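Local coordinates for protein histidine acid phosphatase (Bifidobacterium longum subsp. infantis, PDB 6RXE) that probably removes phosphate groups by hydrolysis from inositol hexakisphosphate and related inositol polyphosphates, and from 2,3-bisphosphoglycerate, at residues S11-Y16 / Y312-D317; H45-L50 / T440-N445; D307-Y312 / M344-L349; S51-D56 / N95-L100. All coordinates share one frame; numbering follows the deposited sequence.

Contact 1: residues S11-Y16 / Y312-D317; sequences SSKQPY and YIIAAD. With IHS (D-myo-inositol-hexasulphate), chain C.
With CG set beside its backbone N (chi1 -78°) and the chain bent at chi2 (75°), K13 is laid across I313 and I314 of helix 301-315. Its CD meets I313 CD1 at 3.5 Å, and its CG is 4.0 Å from I314 CD1, so two isoleucine methyls line the aliphatic part of the chain, whose end leads away from the helix. Beyond CD the lysine runs extended, and its amino group reaches a sulfate of the inositol hexasulphate: NZ bonds to O43 at 2.8 Å, while the very short approach to O23 is of doubtful length. NZ also donates to S12 OG at 3.0 Å, so the neighbouring serine helps to place the charge. The other half of the interface turns on D317 and P15. P15 CG rests 3.4 Å from A316 O and 4.2 Å from A316 CB, with D317 OD1 on hand at 3.5 Å; that oxygen takes its hydrogen bond from S47 OG. The contact therefore fits a loop near the N terminus to the C-terminal end of helix 301-315 beside the ligand pocket. Helix 339-357 adjoins through L349, which touches S11 and I313, while helix 102-118 meets P15 with Q107.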
# COMPACT_ATOMS: atom_id res chain seq x y z
N SER A 11 -6.90 -7.46 -4.91
CA SER A 11 -6.46 -6.10 -5.23
C SER A 11 -5.32 -5.67 -4.30
O SER A 11 -4.47 -6.49 -3.93
CB SER A 11 -7.64 -5.13 -5.14
OG SER A 11 -7.25 -3.79 -5.43
N SER A 12 -5.32 -4.40 -3.88
CA SER A 12 -4.27 -3.88 -3.00
C SER A 12 -4.33 -4.45 -1.59
O SER A 12 -3.49 -4.06 -0.76
CB SER A 12 -4.34 -2.35 -2.95
OG SER A 12 -5.68 -1.90 -2.82
N LYS A 13 -5.28 -5.33 -1.27
CA LYS A 13 -5.25 -6.03 0.01
C LYS A 13 -4.71 -7.45 -0.14
O LYS A 13 -4.82 -8.25 0.80
CB LYS A 13 -6.65 -6.04 0.64
CG LYS A 13 -7.01 -4.71 1.31
CD LYS A 13 -7.34 -3.67 0.23
CE LYS A 13 -7.49 -2.28 0.76
NZ LYS A 13 -7.33 -1.31 -0.37
N GLN A 14 -4.10 -7.76 -1.27
CA GLN A 14 -3.40 -9.02 -1.47
C GLN A 14 -2.31 -9.20 -0.42
O GLN A 14 -1.41 -8.34 -0.32
CB GLN A 14 -2.79 -9.06 -2.87
CG GLN A 14 -1.83 -10.21 -3.12
CD GLN A 14 -2.53 -11.55 -3.10
OE1 GLN A 14 -3.59 -11.72 -3.70
NE2 GLN A 14 -1.95 -12.51 -2.39
N PRO A 15 -2.33 -10.28 0.37
CA PRO A 15 -1.21 -10.55 1.27
C PRO A 15 0.07 -10.78 0.49
O PRO A 15 0.06 -11.17 -0.68
CB PRO A 15 -1.65 -11.82 2.01
CG PRO A 15 -3.14 -11.86 1.87
CD PRO A 15 -3.41 -11.27 0.51
N TYR A 16 1.20 -10.53 1.16
CA TYR A 16 2.50 -10.64 0.52
C TYR A 16 2.77 -12.08 0.09
O TYR A 16 2.49 -13.03 0.83
CB TYR A 16 3.59 -10.16 1.47
CG TYR A 16 4.94 -9.98 0.83
CD1 TYR A 16 5.13 -9.02 -0.15
CD2 TYR A 16 6.03 -10.75 1.21
CE1 TYR A 16 6.36 -8.83 -0.74
CE2 TYR A 16 7.27 -10.58 0.62
CZ TYR A 16 7.43 -9.61 -0.35
OH TYR A 16 8.66 -9.42 -0.94
N TYR A 312 -14.58 -8.52 2.15
CA TYR A 312 -14.11 -9.80 1.63
C TYR A 312 -12.60 -9.80 1.44
O TYR A 312 -11.93 -10.78 1.78
CB TYR A 312 -14.86 -10.13 0.33
CG TYR A 312 -14.18 -11.11 -0.61
CD1 TYR A 312 -13.99 -12.44 -0.25
CD2 TYR A 312 -13.78 -10.71 -1.88
CE1 TYR A 312 -13.38 -13.33 -1.11
CE2 TYR A 312 -13.18 -11.60 -2.76
CZ TYR A 312 -12.98 -12.91 -2.37
OH TYR A 312 -12.38 -13.80 -3.23
N ILE A 313 -12.04 -8.70 0.93
CA ILE A 313 -10.60 -8.69 0.65
C ILE A 313 -9.78 -8.45 1.91
O ILE A 313 -8.67 -9.00 2.04
CB ILE A 313 -10.23 -7.69 -0.45
CG1 ILE A 313 -10.56 -6.25 -0.06
CG2 ILE A 313 -10.89 -8.08 -1.77
CD1 ILE A 313 -10.18 -5.25 -1.12
N ILE A 314 -10.27 -7.66 2.86
CA ILE A 314 -9.49 -7.45 4.08
C ILE A 314 -9.47 -8.72 4.92
O ILE A 314 -8.52 -8.95 5.68
CB ILE A 314 -10.01 -6.25 4.90
CG1 ILE A 314 -8.94 -5.79 5.89
CG2 ILE A 314 -11.28 -6.62 5.65
CD1 ILE A 314 -7.69 -5.27 5.22
N ALA A 315 -10.50 -9.57 4.79
CA ALA A 315 -10.48 -10.83 5.53
C ALA A 315 -9.28 -11.69 5.16
O ALA A 315 -8.80 -12.48 5.98
CB ALA A 315 -11.78 -11.60 5.28
N ALA A 316 -8.76 -11.55 3.93
CA ALA A 316 -7.57 -12.28 3.52
C ALA A 316 -6.33 -11.87 4.31
O ALA A 316 -5.35 -12.63 4.35
CB ALA A 316 -7.31 -12.08 2.03
N ASP A 317 -6.35 -10.70 4.94
CA ASP A 317 -5.24 -10.20 5.75
C ASP A 317 -5.48 -10.37 7.24
O ASP A 317 -4.68 -9.88 8.05
CB ASP A 317 -4.99 -8.72 5.46
CG ASP A 317 -4.58 -8.48 4.04
OD1 ASP A 317 -3.46 -8.90 3.66
OD2 ASP A 317 -5.38 -7.87 3.30
C1 IHS C . -6.91 4.77 2.26
O1 IHS C . -8.27 5.14 2.40
S1 IHS C . -8.92 5.78 1.19
C2 IHS C . -6.85 3.28 2.03
O2 IHS C . -8.59 5.01 -0.04
S2 IHS C . -8.69 1.72 2.88
C3 IHS C . -5.39 2.83 1.89
O3 IHS C . -10.39 5.90 1.39
S3 IHS C . -5.25 0.89 0.33
C4 IHS C . -4.52 3.24 3.07
O4 IHS C . -8.51 7.25 1.07
S4 IHS C . -2.34 1.95 3.53
C5 IHS C . -4.68 4.72 3.43
S5 IHS C . -2.87 5.96 4.74
C6 IHS C . -6.12 5.17 3.51
S6 IHS C . -6.85 7.10 4.87
O12 IHS C . -7.47 2.64 3.14
O13 IHS C . -5.34 1.43 1.75
O14 IHS C . -3.11 3.00 2.72
O15 IHS C . -4.05 4.96 4.71
O16 IHS C . -6.14 6.56 3.67
O22 IHS C . -9.53 2.18 1.73
O23 IHS C . -6.59 1.02 -0.39
O24 IHS C . -1.17 1.45 2.70
O25 IHS C . -3.37 7.38 4.78
O26 IHS C . -6.05 6.88 6.13
O32 IHS C . -9.53 1.63 4.15
O33 IHS C . -4.14 1.56 -0.45
O34 IHS C . -3.21 0.79 3.97
O35 IHS C . -1.94 5.73 3.60
O36 IHS C . -8.25 6.52 5.01
O42 IHS C . -8.26 0.36 2.40
O43 IHS C . -4.78 -0.57 0.36
O44 IHS C . -1.90 2.50 4.86
O45 IHS C . -2.14 5.86 6.03
O46 IHS C . -7.16 8.57 4.68

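Contact 2: residues H45-L50 / T440-N445; sequences HGSRGL and TPMAAN. With IHS (D-myo-inositol-hexasulphate), chain C.
H45, G46, S47 and R48 continue from R44 as the RHGxR signature of histidine acid phosphatases, whose histidine is the phosphorylated nucleophile in this family; M442 and A443, at the centre of a type II turn running from P441 to A444, brace it from behind. The backbones join where A443 N donates to H45 O at 2.9 Å. M442 does the side-chain packing. Its CB meets S47 OG at 3.7 Å, a hydroxyl hydrogen-bonded to D317, and its SD comes obliquely to H45 CE1 at 3.6 Å. Further out, its CE covers one face of the R48 guanidinium near the rim. Bound inositol hexasulphate, a mimic of the hexakisphosphate, is gripped at the edges of the H45 ring and the R48 guanidinium. H45 NE2 and R48 NE converge on sulfate oxygen O34 at 2.9 and 2.7 Å, and R48 NH1 bonds to O42 of another sulfate at 2.9 Å. The arginine gets there on a chain extended from CG to NE. A leucine in its place would probably leave O34 and O42 short of donors, G49 O without the bond from NH2, and the M442 methyl without its flat neighbour. The H45 ring is held in rotation by ND1, which donates to G46 O at 2.7 Å, nearly straight (173°) and in the ring plane.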
# COMPACT_ATOMS: atom_id res chain seq x y z
N HIS A 45 3.72 -1.25 4.78
CA HIS A 45 3.38 -2.02 5.96
C HIS A 45 2.84 -3.39 5.54
O HIS A 45 2.28 -3.55 4.45
CB HIS A 45 2.33 -1.28 6.79
CG HIS A 45 1.03 -1.10 6.08
ND1 HIS A 45 0.13 -2.12 5.91
CD2 HIS A 45 0.49 -0.01 5.48
CE1 HIS A 45 -0.92 -1.68 5.23
NE2 HIS A 45 -0.73 -0.40 4.97
N GLY A 46 3.01 -4.37 6.41
CA GLY A 46 2.45 -5.69 6.17
C GLY A 46 0.94 -5.71 6.38
O GLY A 46 0.30 -4.69 6.67
N SER A 47 0.37 -6.91 6.23
CA SER A 47 -1.08 -7.09 6.35
C SER A 47 -1.62 -6.42 7.61
O SER A 47 -1.01 -6.47 8.68
CB SER A 47 -1.43 -8.58 6.38
OG SER A 47 -1.23 -9.19 5.12
N ARG A 48 -2.77 -5.77 7.45
CA ARG A 48 -3.42 -4.99 8.50
C ARG A 48 -4.90 -5.33 8.53
O ARG A 48 -5.44 -5.94 7.61
CB ARG A 48 -3.25 -3.48 8.26
CG ARG A 48 -3.83 -3.01 6.92
CD ARG A 48 -4.12 -1.51 6.93
NE ARG A 48 -4.47 -1.00 5.60
CZ ARG A 48 -5.68 -1.09 5.05
NH1 ARG A 48 -5.90 -0.60 3.84
NH2 ARG A 48 -6.67 -1.68 5.71
N GLY A 49 -5.56 -4.89 9.60
CA GLY A 49 -7.00 -4.90 9.63
C GLY A 49 -7.56 -3.74 8.83
O GLY A 49 -6.85 -3.05 8.10
N LEU A 50 -8.86 -3.53 8.97
CA LEU A 50 -9.47 -2.33 8.43
C LEU A 50 -8.75 -1.09 8.96
O LEU A 50 -8.33 -1.05 10.11
CB LEU A 50 -10.95 -2.28 8.80
CG LEU A 50 -11.86 -3.30 8.11
CD1 LEU A 50 -13.24 -3.24 8.73
CD2 LEU A 50 -11.93 -3.05 6.61
N THR A 440 1.16 -2.99 -5.49
CA THR A 440 1.21 -2.60 -4.08
C THR A 440 0.47 -3.60 -3.18
O THR A 440 -0.46 -3.23 -2.45
CB THR A 440 0.66 -1.18 -3.91
OG1 THR A 440 0.71 -0.80 -2.53
CG2 THR A 440 -0.77 -1.06 -4.45
N PRO A 441 0.89 -4.86 -3.16
CA PRO A 441 0.35 -5.79 -2.15
C PRO A 441 0.80 -5.37 -0.76
O PRO A 441 1.66 -4.50 -0.59
CB PRO A 441 0.96 -7.14 -2.54
CG PRO A 441 2.25 -6.78 -3.20
CD PRO A 441 1.94 -5.51 -3.97
N MET A 442 0.19 -5.99 0.25
CA MET A 442 0.69 -5.82 1.60
C MET A 442 2.17 -6.21 1.63
O MET A 442 2.57 -7.20 1.01
CB MET A 442 -0.12 -6.66 2.59
CG MET A 442 -1.61 -6.29 2.65
SD MET A 442 -1.94 -4.72 3.49
CE MET A 442 -3.63 -4.40 3.00
N ALA A 443 2.97 -5.39 2.30
CA ALA A 443 4.42 -5.56 2.42
C ALA A 443 5.16 -5.38 1.09
O ALA A 443 6.33 -5.75 0.99
CB ALA A 443 4.79 -6.91 3.03
N ALA A 444 4.51 -4.82 0.06
CA ALA A 444 5.21 -4.46 -1.17
C ALA A 444 6.46 -3.65 -0.85
O ALA A 444 6.44 -2.74 -0.01
CB ALA A 444 4.29 -3.65 -2.09
N ASN A 445 7.57 -3.99 -1.50
CA ASN A 445 8.84 -3.37 -1.17
C ASN A 445 9.75 -3.25 -2.38
O ASN A 445 9.76 -4.12 -3.26
CB ASN A 445 9.56 -4.13 -0.04
CG ASN A 445 9.97 -5.53 -0.43
OD1 ASN A 445 11.09 -5.76 -0.90
ND2 ASN A 445 9.06 -6.49 -0.25
C1 IHS C . -6.91 4.77 2.26
O1 IHS C . -8.27 5.14 2.40
S1 IHS C . -8.92 5.78 1.19
C2 IHS C . -6.85 3.28 2.03
O2 IHS C . -8.59 5.01 -0.04
S2 IHS C . -8.69 1.72 2.88
C3 IHS C . -5.39 2.83 1.89
O3 IHS C . -10.39 5.90 1.39
S3 IHS C . -5.25 0.89 0.33
C4 IHS C . -4.52 3.24 3.07
O4 IHS C . -8.51 7.25 1.07
S4 IHS C . -2.34 1.95 3.53
C5 IHS C . -4.68 4.72 3.43
S5 IHS C . -2.87 5.96 4.74
C6 IHS C . -6.12 5.17 3.51
S6 IHS C . -6.85 7.10 4.87
O12 IHS C . -7.47 2.64 3.14
O13 IHS C . -5.34 1.43 1.75
O14 IHS C . -3.11 3.00 2.72
O15 IHS C . -4.05 4.96 4.71
O16 IHS C . -6.14 6.56 3.67
O22 IHS C . -9.53 2.18 1.73
O23 IHS C . -6.59 1.02 -0.39
O24 IHS C . -1.17 1.45 2.70
O25 IHS C . -3.37 7.38 4.78
O26 IHS C . -6.05 6.88 6.13
O32 IHS C . -9.53 1.63 4.15
O33 IHS C . -4.14 1.56 -0.45
O34 IHS C . -3.21 0.79 3.97
O35 IHS C . -1.94 5.73 3.60
O36 IHS C . -8.25 6.52 5.01
O42 IHS C . -8.26 0.36 2.40
O43 IHS C . -4.78 -0.57 0.36
O44 IHS C . -1.90 2.50 4.86
O45 IHS C . -2.14 5.86 6.03
O46 IHS C . -7.16 8.57 4.68

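Contact 3: residues D307-Y312 / M344-L349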
# COMPACT_ATOMS: atom_id res chain seq x y z
N ASP A 307 -18.17 -1.80 -0.64
CA ASP A 307 -17.89 -1.98 0.78
C ASP A 307 -17.84 -3.47 1.15
O ASP A 307 -16.91 -3.93 1.81
CB ASP A 307 -18.94 -1.24 1.61
CG ASP A 307 -18.89 0.26 1.41
OD1 ASP A 307 -17.93 0.74 0.78
OD2 ASP A 307 -19.81 0.96 1.88
N LEU A 308 -18.86 -4.23 0.72
CA LEU A 308 -18.86 -5.67 0.97
C LEU A 308 -17.62 -6.34 0.39
O LEU A 308 -17.00 -7.20 1.03
CB LEU A 308 -20.13 -6.29 0.38
CG LEU A 308 -20.39 -7.77 0.71
CD1 LEU A 308 -20.27 -8.01 2.21
CD2 LEU A 308 -21.74 -8.24 0.18
N TYR A 309 -17.23 -5.95 -0.83
CA TYR A 309 -16.03 -6.49 -1.45
C TYR A 309 -14.79 -6.14 -0.63
O TYR A 309 -13.87 -6.96 -0.51
CB TYR A 309 -15.90 -5.95 -2.88
CG TYR A 309 -14.56 -6.21 -3.51
CD1 TYR A 309 -14.16 -7.50 -3.85
CD2 TYR A 309 -13.68 -5.17 -3.76
CE1 TYR A 309 -12.93 -7.74 -4.43
CE2 TYR A 309 -12.45 -5.40 -4.33
CZ TYR A 309 -12.08 -6.68 -4.67
OH TYR A 309 -10.85 -6.90 -5.23
N ASN A 310 -14.74 -4.92 -0.08
CA ASN A 310 -13.59 -4.53 0.74
C ASN A 310 -13.49 -5.38 2.00
O ASN A 310 -12.39 -5.69 2.46
CB ASN A 310 -13.70 -3.05 1.11
CG ASN A 310 -12.87 -2.18 0.19
OD1 ASN A 310 -11.65 -2.19 0.26
ND2 ASN A 310 -13.54 -1.42 -0.67
N LEU A 311 -14.63 -5.75 2.57
CA LEU A 311 -14.59 -6.66 3.72
C LEU A 311 -14.10 -8.04 3.29
O LEU A 311 -13.28 -8.66 3.99
CB LEU A 311 -15.96 -6.75 4.39
CG LEU A 311 -16.46 -5.47 5.07
CD1 LEU A 311 -17.76 -5.75 5.80
CD2 LEU A 311 -15.41 -4.93 6.01
N TYR A 312 -14.58 -8.52 2.15
CA TYR A 312 -14.11 -9.80 1.63
C TYR A 312 -12.60 -9.80 1.44
O TYR A 312 -11.93 -10.78 1.78
CB TYR A 312 -14.86 -10.13 0.33
CG TYR A 312 -14.18 -11.11 -0.61
CD1 TYR A 312 -13.99 -12.44 -0.25
CD2 TYR A 312 -13.78 -10.71 -1.88
CE1 TYR A 312 -13.38 -13.33 -1.11
CE2 TYR A 312 -13.18 -11.60 -2.76
CZ TYR A 312 -12.98 -12.91 -2.37
OH TYR A 312 -12.38 -13.80 -3.23
N MET A 344 -14.54 -7.90 -11.05
CA MET A 344 -15.00 -6.60 -11.52
C MET A 344 -14.83 -5.54 -10.44
O MET A 344 -14.35 -4.44 -10.72
CB MET A 344 -16.44 -6.71 -11.99
CG MET A 344 -16.58 -7.62 -13.20
SD MET A 344 -18.25 -7.61 -13.81
CE MET A 344 -18.26 -5.90 -14.28
N PHE A 345 -15.15 -5.88 -9.19
CA PHE A 345 -14.90 -4.94 -8.11
C PHE A 345 -13.41 -4.66 -7.98
O PHE A 345 -12.99 -3.52 -7.77
CB PHE A 345 -15.48 -5.47 -6.80
CG PHE A 345 -16.96 -5.72 -6.86
CD1 PHE A 345 -17.79 -4.84 -7.53
CD2 PHE A 345 -17.51 -6.85 -6.27
CE1 PHE A 345 -19.16 -5.07 -7.60
CE2 PHE A 345 -18.87 -7.09 -6.33
CZ PHE A 345 -19.69 -6.20 -7.00
N ALA A 346 -12.58 -5.70 -8.17
CA ALA A 346 -11.14 -5.50 -8.14
C ALA A 346 -10.73 -4.49 -9.21
O ALA A 346 -9.85 -3.66 -8.97
CB ALA A 346 -10.41 -6.83 -8.35
N TRP A 347 -11.37 -4.54 -10.37
CA TRP A 347 -11.07 -3.54 -11.39
C TRP A 347 -11.46 -2.15 -10.90
O TRP A 347 -10.65 -1.22 -10.93
CB TRP A 347 -11.79 -3.90 -12.69
CG TRP A 347 -11.76 -2.83 -13.72
CD1 TRP A 347 -10.67 -2.13 -14.14
CD2 TRP A 347 -12.88 -2.32 -14.46
NE1 TRP A 347 -11.04 -1.21 -15.10
CE2 TRP A 347 -12.39 -1.32 -15.31
CE3 TRP A 347 -14.24 -2.62 -14.48
CZ2 TRP A 347 -13.21 -0.61 -16.18
CZ3 TRP A 347 -15.06 -1.92 -15.34
CH2 TRP A 347 -14.55 -0.92 -16.18
N ALA A 348 -12.68 -2.02 -10.36
CA ALA A 348 -13.17 -0.69 -9.99
C ALA A 348 -12.28 -0.07 -8.93
O ALA A 348 -11.79 1.06 -9.09
CB ALA A 348 -14.61 -0.79 -9.51
N LEU A 349 -12.01 -0.81 -7.85
CA LEU A 349 -11.06 -0.36 -6.84
C LEU A 349 -9.72 -0.01 -7.48
O LEU A 349 -9.21 1.10 -7.30
CB LEU A 349 -10.89 -1.43 -5.77
CG LEU A 349 -10.04 -1.04 -4.56
CD1 LEU A 349 -10.70 0.09 -3.79
CD2 LEU A 349 -9.82 -2.25 -3.66
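F345 CB sits over one face of the Y309 ring, 3.6 Å from its centroid and 17° off the normal, a CH-pi contact displaced toward the rim. The two rings themselves lie obliquely to each other. Farther along the tyrosine, OH lies 3.2 Å from A346 CB, and at the ring edge CE2 meets L349 CD2 at 4.2 Å. Because Y309 CG is anti to the backbone nitrogen (chi1 168°), the ring reaches across the gap between the helices. Helices 301-315 and 339-357, part of the helical region of this branch 2 histidine phosphatase, cross here almost at right angles: the short segment axes come within 10.4 Å at -100°, and Y309 fills much of the crossing. With the ring cut back to an alanine here, a gap is likely to open beneath F345 CB and Y9 O to lose the phenol OH that is hydrogen-bonded to it. In the next shell, S11 touches both Y309 and L349, and F345 packs on S241 and L244 of helix 235-245. L349 also borders the zinc ligand E352, the two side chains lying about 4 Å apart.

Contact 4: residues S51-D56 / N95-L100; sequences SSYKYD and NGYGML. With IHS (D-myo-inositol-hexasulphate), chain C.
Over one face of the Y97 ring lies Y53 CB, 4.0 Å above the plane and toward the rim, while D56 OD2 stands at the ring edge, in plane. The edge approach is a hydrogen bond: Y97 OH donates to D56 OD2 at 2.7 Å, and the carboxylate oxygen accepts on its syn lone pair, with carboxylate and ring planes 36° apart. T89 OG1 is a second partner of the same oxygen, which also sits in the plane of the Y53 ring at its edge. The Y97 ring also packs obliquely on the backbone of S52, CD2 being 3.2 Å from S52 C. D56 CG turns in between the backbone N and the carbonyl carbon (chi1 50°), which brings the carboxylate round to Y97. G98, in the type II turn from G96 to M99, passes against S51; a CB there would come 3.5 Å from S51 O. The same segment 51-56 also reaches the ligand: S51 OG donates to sulfate oxygen O32 at 2.6 Å and Y55 OH to O22 at 3.0 Å. K54 is at the N-cap of helix 55-68, and the contact sets that helix start against the turn between helices 75-95 and 102-118, with Y55 facing helix 301-315.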
# COMPACT_ATOMS: atom_id res chain seq x y z
N SER A 51 -8.59 -0.08 8.09
CA SER A 51 -7.89 1.13 8.52
C SER A 51 -8.75 2.03 9.40
O SER A 51 -8.19 2.81 10.18
CB SER A 51 -7.37 1.91 7.31
OG SER A 51 -8.43 2.27 6.44
N SER A 52 -10.07 1.93 9.30
CA SER A 52 -10.96 2.67 10.18
C SER A 52 -12.33 1.99 10.19
O SER A 52 -12.60 1.08 9.41
CB SER A 52 -11.09 4.15 9.77
OG SER A 52 -11.69 4.29 8.49
N TYR A 53 -13.18 2.45 11.11
CA TYR A 53 -14.55 1.95 11.21
C TYR A 53 -15.34 2.63 10.10
O TYR A 53 -15.92 3.70 10.29
CB TYR A 53 -15.11 2.23 12.60
CG TYR A 53 -16.50 1.71 12.88
CD1 TYR A 53 -16.85 0.40 12.61
CD2 TYR A 53 -17.46 2.54 13.45
CE1 TYR A 53 -18.12 -0.07 12.88
CE2 TYR A 53 -18.73 2.08 13.73
CZ TYR A 53 -19.06 0.78 13.44
OH TYR A 53 -20.33 0.32 13.70
N LYS A 54 -15.36 2.00 8.93
CA LYS A 54 -15.88 2.63 7.72
C LYS A 54 -16.71 1.68 6.87
O LYS A 54 -17.94 1.82 6.80
CB LYS A 54 -14.72 3.20 6.88
CG LYS A 54 -15.15 3.90 5.60
CD LYS A 54 -13.96 4.53 4.90
CE LYS A 54 -12.99 3.48 4.38
NZ LYS A 54 -11.80 4.09 3.72
N TYR A 55 -16.07 0.71 6.22
CA TYR A 55 -16.80 -0.25 5.40
C TYR A 55 -17.76 -1.08 6.24
O TYR A 55 -18.96 -1.19 5.93
CB TYR A 55 -15.82 -1.16 4.65
CG TYR A 55 -14.89 -0.43 3.70
CD1 TYR A 55 -15.40 0.38 2.69
CD2 TYR A 55 -13.51 -0.55 3.81
CE1 TYR A 55 -14.56 1.05 1.83
CE2 TYR A 55 -12.66 0.12 2.95
CZ TYR A 55 -13.19 0.92 1.95
OH TYR A 55 -12.36 1.59 1.09
N ASP A 56 -17.26 -1.64 7.35
CA ASP A 56 -18.12 -2.40 8.25
C ASP A 56 -19.16 -1.51 8.91
O ASP A 56 -20.32 -1.93 9.09
CB ASP A 56 -17.28 -3.12 9.31
CG ASP A 56 -16.28 -2.20 10.01
OD1 ASP A 56 -15.92 -1.15 9.45
OD2 ASP A 56 -15.86 -2.54 11.14
N ASN A 95 -7.99 -6.04 17.70
CA ASN A 95 -6.67 -5.77 17.14
C ASN A 95 -6.33 -4.29 17.17
O ASN A 95 -5.15 -3.93 17.22
CB ASN A 95 -6.60 -6.29 15.70
CG ASN A 95 -5.17 -6.49 15.22
OD1 ASN A 95 -4.36 -7.16 15.88
ND2 ASN A 95 -4.84 -5.90 14.08
N GLY A 96 -7.34 -3.42 17.17
CA GLY A 96 -7.14 -2.00 16.97
C GLY A 96 -7.25 -1.67 15.50
O GLY A 96 -6.57 -2.29 14.68
N TYR A 97 -8.11 -0.72 15.14
CA TYR A 97 -8.24 -0.37 13.73
C TYR A 97 -6.94 0.23 13.23
O TYR A 97 -6.23 0.94 13.95
CB TYR A 97 -9.40 0.61 13.51
CG TYR A 97 -10.75 -0.06 13.47
CD1 TYR A 97 -11.38 -0.47 14.64
CD2 TYR A 97 -11.39 -0.32 12.26
CE1 TYR A 97 -12.62 -1.09 14.62
CE2 TYR A 97 -12.63 -0.95 12.22
CZ TYR A 97 -13.24 -1.33 13.41
OH TYR A 97 -14.47 -1.95 13.40
N GLY A 98 -6.60 -0.08 11.98
CA GLY A 98 -5.37 0.38 11.37
C GLY A 98 -4.13 -0.38 11.76
O GLY A 98 -3.05 -0.09 11.22
N MET A 99 -4.23 -1.36 12.65
CA MET A 99 -3.05 -2.03 13.21
C MET A 99 -2.63 -3.23 12.37
O MET A 99 -3.42 -3.84 11.65
CB MET A 99 -3.33 -2.47 14.64
CG MET A 99 -3.52 -1.33 15.61
SD MET A 99 -1.97 -0.44 15.85
CE MET A 99 -1.24 -1.41 17.16
N LEU A 100 -1.34 -3.56 12.49
CA LEU A 100 -0.78 -4.74 11.83
C LEU A 100 -1.42 -6.01 12.39
O LEU A 100 -1.83 -6.07 13.56
CB LEU A 100 0.74 -4.79 12.04
CG LEU A 100 1.63 -5.63 11.13
CD1 LEU A 100 1.78 -4.98 9.76
CD2 LEU A 100 3.00 -5.85 11.77
C1 IHS C . -6.91 4.77 2.26
O1 IHS C . -8.27 5.14 2.40
S1 IHS C . -8.92 5.78 1.19
C2 IHS C . -6.85 3.28 2.03
O2 IHS C . -8.59 5.01 -0.04
S2 IHS C . -8.69 1.72 2.88
C3 IHS C . -5.39 2.83 1.89
O3 IHS C . -10.39 5.90 1.39
S3 IHS C . -5.25 0.89 0.33
C4 IHS C . -4.52 3.24 3.07
O4 IHS C . -8.51 7.25 1.07
S4 IHS C . -2.34 1.95 3.53
C5 IHS C . -4.68 4.72 3.43
S5 IHS C . -2.87 5.96 4.74
C6 IHS C . -6.12 5.17 3.51
S6 IHS C . -6.85 7.10 4.87
O12 IHS C . -7.47 2.64 3.14
O13 IHS C . -5.34 1.43 1.75
O14 IHS C . -3.11 3.00 2.72
O15 IHS C . -4.05 4.96 4.71
O16 IHS C . -6.14 6.56 3.67
O22 IHS C . -9.53 2.18 1.73
O23 IHS C . -6.59 1.02 -0.39
O24 IHS C . -1.17 1.45 2.70
O25 IHS C . -3.37 7.38 4.78
O26 IHS C . -6.05 6.88 6.13
O32 IHS C . -9.53 1.63 4.15
O33 IHS C . -4.14 1.56 -0.45
O34 IHS C . -3.21 0.79 3.97
O35 IHS C . -1.94 5.73 3.60
O36 IHS C . -8.25 6.52 5.01
O42 IHS C . -8.26 0.36 2.40
O43 IHS C . -4.78 -0.57 0.36
O44 IHS C . -1.90 2.50 4.86
O45 IHS C . -2.14 5.86 6.03
O46 IHS C . -7.16 8.57 4.68

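From the N terminus, 11-16 waits some three hundred residues for helix 301-315, closing contact 1. The signature loop 45-50 opens contact 2, which closes last, at 440-445, just before strand 445-452; contacts 1 and 2 therefore cross, and they meet through S47 and D317 and through Q14 and M442. Contact 4, from 51-56 to 95-100, closes early, within the spans of both, and backbone bonds L50 to G98 and G49 to M99 join it to contact 2. Contact 3 follows contact 4 in series, crosses contact 1, sharing Y312, and falls within contact 2. Contacts 1, 2 and 4 touch the inositol hexasulphate, tying the sheet side of its pocket to the helices.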